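Local structure of putative sensory box/GGDEF family protein (Vibrio parahaemolyticus, 3LID) at residues Y226-Q237 against H246-K254. The protein probably makes cyclic di-GMP from two GTP molecules through its GGDEF domain, with this chain as its extracellular PDC-fold sensor region. Residues are numbered along the deposited sequence; the frame is centred on the assembly and turned at random.
Sequences YPDIWPRVVSEQ and HLIAFSSIK
The helix 230-234 and the residues flanking it lie over one face of an antiparallel PDC sheet, the helix running at 30° to the strand 246-254. At the His246 end, Ile248 points its CD1 at the middle of the Tyr226 ring, a CH-pi contact 3.4 Å from the centroid; the same methyl presses tightly on CD1 of Ile229, 3.5 Å away. Tyr226 OH lies over one face of the His246 ring and hydrogen-bonds Asp266 on strand 260-268. Phe250 holds its CG between backbone N and carbonyl carbon (chi1 48°), which turns one face of the ring toward the helix, under Val233 N: Val233 CG2 reaches Phe250 CG at 3.7 Å, Arg232 CB comes within 3.4 Å of Phe250 CZ, and Gln237 O sits at the ring edge. On the far side of this PDC sheet, Ala249 and Ser251 pack on the long helix 9-45. Nearer Glu236, water 1 takes a hydrogen bond from Ser252 OG (2.7 Å) and donates to Val233 O and Gln237 O, while the Ser252 hydroxyl also bonds His262. Beyond it, Lys254 NZ and Glu236 OE1 form a long, weak salt bridge of 3.4 Å, and water 3 also joins the pair, donating to Glu236 OE2 and accepting from Lys254 NZ.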
loop_
_atom_site.group_PDB
_atom_site.type_symbol
_atom_site.label_atom_id
_atom_site.label_comp_id
_atom_site.label_asym_id
_atom_site.label_seq_id
_atom_site.Cartn_x
_atom_site.Cartn_y
_atom_site.Cartn_z
ATOM N N TYR A 226 18.286 -14.629 1.573
ATOM C CA TYR A 226 18.852 -14.566 2.922
ATOM C C TYR A 226 18.220 -15.614 3.796
ATOM O O TYR A 226 17.543 -15.331 4.791
ATOM C CB TYR A 226 18.661 -13.159 3.537
ATOM C CG TYR A 226 19.183 -12.039 2.687
ATOM C CD1 TYR A 226 20.563 -11.877 2.443
ATOM C CD2 TYR A 226 18.329 -11.137 2.103
ATOM C CE1 TYR A 226 21.061 -10.831 1.683
ATOM C CE2 TYR A 226 18.838 -10.059 1.376
ATOM C CZ TYR A 226 20.222 -9.920 1.159
ATOM O OH TYR A 226 20.748 -8.863 0.415
ATOM N N PRO A 227 18.493 -16.882 3.512
ATOM C CA PRO A 227 17.802 -17.968 4.195
ATOM C C PRO A 227 18.001 -17.999 5.714
ATOM O O PRO A 227 17.104 -18.400 6.434
ATOM C CB PRO A 227 18.384 -19.246 3.541
ATOM C CG PRO A 227 19.450 -18.769 2.608
ATOM C CD PRO A 227 19.410 -17.309 2.438
ATOM N N ASP A 228 19.161 -17.534 6.177
ATOM C CA ASP A 228 19.412 -17.537 7.609
ATOM C C ASP A 228 18.943 -16.313 8.284
ATOM O O ASP A 228 18.876 -16.315 9.499
ATOM C CB ASP A 228 20.902 -17.732 7.869
ATOM C CG ASP A 228 21.291 -19.074 7.441
ATOM O OD1 ASP A 228 20.585 -19.993 7.927
ATOM O OD2 ASP A 228 22.150 -19.207 6.541
ATOM N N ILE A 229 18.627 -15.275 7.513
ATOM C CA ILE A 229 18.118 -14.003 8.101
ATOM C C ILE A 229 16.579 -13.991 8.112
ATOM O O ILE A 229 15.963 -13.463 9.047
ATOM C CB ILE A 229 18.727 -12.766 7.448
ATOM C CG1 ILE A 229 20.301 -12.766 7.557
ATOM C CG2 ILE A 229 18.130 -11.473 8.017
ATOM C CD1 ILE A 229 20.900 -11.715 6.825
ATOM N N TRP A 230 15.993 -14.658 7.136
ATOM C CA TRP A 230 14.510 -14.772 7.074
ATOM C C TRP A 230 13.778 -15.154 8.348
ATOM O O TRP A 230 12.842 -14.479 8.743
ATOM C CB TRP A 230 14.088 -15.587 5.842
ATOM C CG TRP A 230 12.623 -15.771 5.614
ATOM C CD1 TRP A 230 11.960 -16.942 5.467
ATOM C CD2 TRP A 230 11.661 -14.710 5.311
ATOM N NE1 TRP A 230 10.624 -16.705 5.192
ATOM C CE2 TRP A 230 10.436 -15.348 5.025
ATOM C CE3 TRP A 230 11.743 -13.293 5.273
ATOM C CZ2 TRP A 230 9.245 -14.639 4.751
ATOM C CZ3 TRP A 230 10.577 -12.577 4.987
ATOM C CH2 TRP A 230 9.351 -13.257 4.710
ATOM N N PRO A 231 14.218 -16.194 9.097
ATOM C CA PRO A 231 13.563 -16.475 10.347
ATOM C C PRO A 231 13.524 -15.318 11.346
ATOM O O PRO A 231 12.581 -15.215 12.127
ATOM C CB PRO A 231 14.436 -17.671 10.946
ATOM C CG PRO A 231 14.942 -18.326 9.713
ATOM C CD PRO A 231 15.380 -17.122 8.836
ATOM N N ARG A 232 14.554 -14.481 11.363
ATOM C CA ARG A 232 14.604 -13.373 12.299
ATOM C C ARG A 232 13.501 -12.389 11.835
ATOM O O ARG A 232 12.807 -11.790 12.644
ATOM C CB ARG A 232 15.988 -12.696 12.227
ATOM C CG ARG A 232 17.249 -13.726 12.485
ATOM C CD ARG A 232 17.381 -14.147 13.972
ATOM N NE ARG A 232 18.535 -15.098 14.094
ATOM C CZ ARG A 232 18.532 -16.384 13.699
ATOM N NH1 ARG A 232 17.428 -16.915 13.220
ATOM N NH2 ARG A 232 19.644 -17.147 13.758
ATOM N N VAL A 233 13.392 -12.207 10.520
ATOM C CA VAL A 233 12.370 -11.236 10.004
ATOM C C VAL A 233 10.990 -11.749 10.344
ATOM O O VAL A 233 10.151 -11.008 10.866
ATOM C CB VAL A 233 12.497 -11.158 8.509
ATOM C CG1 VAL A 233 11.393 -10.216 7.901
ATOM C CG2 VAL A 233 13.836 -10.455 8.197
ATOM N N VAL A 234 10.770 -13.063 10.108
ATOM C CA VAL A 234 9.444 -13.669 10.338
ATOM C C VAL A 234 9.031 -13.628 11.792
ATOM O O VAL A 234 7.850 -13.589 12.115
ATOM C CB VAL A 234 9.466 -15.117 9.735
ATOM C CG1 VAL A 234 8.208 -15.933 10.056
ATOM C CG2 VAL A 234 9.789 -15.004 8.237
ATOM N N SER A 235 10.003 -13.558 12.703
ATOM C CA SER A 235 9.687 -13.408 14.115
ATOM C C SER A 235 8.855 -12.130 14.443
ATOM O O SER A 235 8.232 -12.049 15.476
ATOM C CB SER A 235 10.984 -13.394 14.927
ATOM O OG SER A 235 11.586 -12.140 15.010
ATOM N N GLU A 236 8.904 -11.173 13.516
ATOM C CA GLU A 236 8.177 -9.863 13.638
ATOM C C GLU A 236 8.806 -8.978 14.713
ATOM O O GLU A 236 8.295 -7.904 14.984
ATOM C CB GLU A 236 6.703 -10.059 13.896
ATOM C CG GLU A 236 6.013 -10.753 12.761
ATOM C CD GLU A 236 4.556 -10.958 13.000
ATOM O OE1 GLU A 236 3.968 -10.136 13.672
ATOM O OE2 GLU A 236 3.994 -11.916 12.470
ATOM N N GLN A 237 9.978 -9.337 15.213
ATOM C CA GLN A 237 10.745 -8.431 16.099
ATOM C C GLN A 237 11.634 -7.528 15.320
ATOM O O GLN A 237 12.033 -7.812 14.213
ATOM C CB GLN A 237 11.631 -9.245 17.062
ATOM C CG GLN A 237 10.825 -10.270 17.719
ATOM C CD GLN A 237 9.436 -9.786 18.195
ATOM O OE1 GLN A 237 8.392 -10.194 17.655
ATOM N NE2 GLN A 237 9.423 -8.935 19.230
ATOM N N HIS A 246 26.253 -8.398 3.657
ATOM C CA HIS A 246 25.105 -7.488 3.754
ATOM C C HIS A 246 24.771 -7.338 5.220
ATOM O O HIS A 246 24.726 -8.328 5.987
ATOM C CB HIS A 246 23.883 -8.070 2.989
ATOM C CG HIS A 246 23.909 -7.764 1.525
ATOM N ND1 HIS A 246 24.697 -8.461 0.624
ATOM C CD2 HIS A 246 23.273 -6.808 0.803
ATOM C CE1 HIS A 246 24.562 -7.935 -0.580
ATOM N NE2 HIS A 246 23.726 -6.914 -0.494
ATOM N N LEU A 247 24.440 -6.110 5.596
ATOM C CA LEU A 247 23.790 -5.838 6.877
ATOM C C LEU A 247 22.296 -5.664 6.568
ATOM O O LEU A 247 21.971 -4.905 5.660
ATOM C CB LEU A 247 24.250 -4.490 7.377
ATOM C CG LEU A 247 23.404 -3.973 8.549
ATOM C CD1 LEU A 247 23.443 -4.889 9.815
ATOM C CD2 LEU A 247 23.821 -2.517 8.875
ATOM N N ILE A 248 21.452 -6.433 7.218
ATOM C CA ILE A 248 20.007 -6.265 7.004
ATOM C C ILE A 248 19.429 -5.900 8.380
ATOM O O ILE A 248 19.585 -6.663 9.381
ATOM C CB ILE A 248 19.387 -7.563 6.558
ATOM C CG1 ILE A 248 19.997 -7.981 5.208
ATOM C CG2 ILE A 248 17.845 -7.375 6.379
ATOM C CD1 ILE A 248 19.516 -9.242 4.838
ATOM N N ALA A 249 18.739 -4.754 8.434
ATOM C CA ALA A 249 17.984 -4.388 9.583
ATOM C C ALA A 249 16.495 -4.558 9.214
ATOM O O ALA A 249 16.148 -4.332 8.047
ATOM C CB ALA A 249 18.268 -2.941 9.991
ATOM N N PHE A 250 15.720 -5.063 10.158
ATOM C CA PHE A 250 14.344 -5.455 9.819
ATOM C C PHE A 250 13.402 -5.138 10.958
ATOM O O PHE A 250 13.765 -5.066 12.172
ATOM C CB PHE A 250 14.294 -6.968 9.507
ATOM C CG PHE A 250 15.023 -7.839 10.576
ATOM C CD1 PHE A 250 14.377 -8.259 11.733
ATOM C CD2 PHE A 250 16.373 -8.206 10.367
ATOM C CE1 PHE A 250 15.083 -9.027 12.714
ATOM C CE2 PHE A 250 17.056 -8.958 11.328
ATOM C CZ PHE A 250 16.419 -9.347 12.468
ATOM N N SER A 251 12.140 -4.898 10.585
ATOM C CA SER A 251 11.123 -4.724 11.577
ATOM C C SER A 251 9.834 -5.189 10.873
ATOM O O SER A 251 9.850 -5.468 9.660
ATOM C CB SER A 251 10.992 -3.279 12.059
ATOM O OG SER A 251 10.571 -2.499 10.943
ATOM N N SER A 252 8.762 -5.256 11.619
ATOM C CA SER A 252 7.443 -5.699 11.062
ATOM C C SER A 252 6.321 -4.783 11.504
ATOM O O SER A 252 6.309 -4.345 12.685
ATOM C CB SER A 252 7.137 -7.158 11.418
ATOM O OG SER A 252 8.172 -7.986 10.919
ATOM N N ILE A 253 5.356 -4.548 10.592
ATOM C CA ILE A 253 4.136 -3.837 11.053
ATOM C C ILE A 253 2.985 -4.587 10.539
ATOM O O ILE A 253 3.169 -5.550 9.736
ATOM C CB ILE A 253 4.033 -2.439 10.483
ATOM C CG1 ILE A 253 4.011 -2.496 8.979
ATOM C CG2 ILE A 253 5.213 -1.582 11.081
ATOM C CD1 ILE A 253 3.911 -1.001 8.288
ATOM N N LYS A 254 1.795 -4.211 11.054
ATOM C CA LYS A 254 0.596 -4.771 10.456
ATOM C C LYS A 254 -0.124 -3.581 9.823
ATOM O O LYS A 254 -0.498 -2.671 10.547
ATOM C CB LYS A 254 -0.269 -5.489 11.472
ATOM C CG LYS A 254 0.411 -6.866 11.778
ATOM C CD LYS A 254 -0.452 -7.719 12.674
ATOM C CE LYS A 254 0.269 -8.976 13.176
ATOM N NZ LYS A 254 1.020 -9.604 12.079
HETATM O O HOH W 1 10.647 -8.353 11.961
HETATM O O HOH W 2 9.127 -5.299 14.487
HETATM O O HOH W 3 1.440 -12.563 12.741
#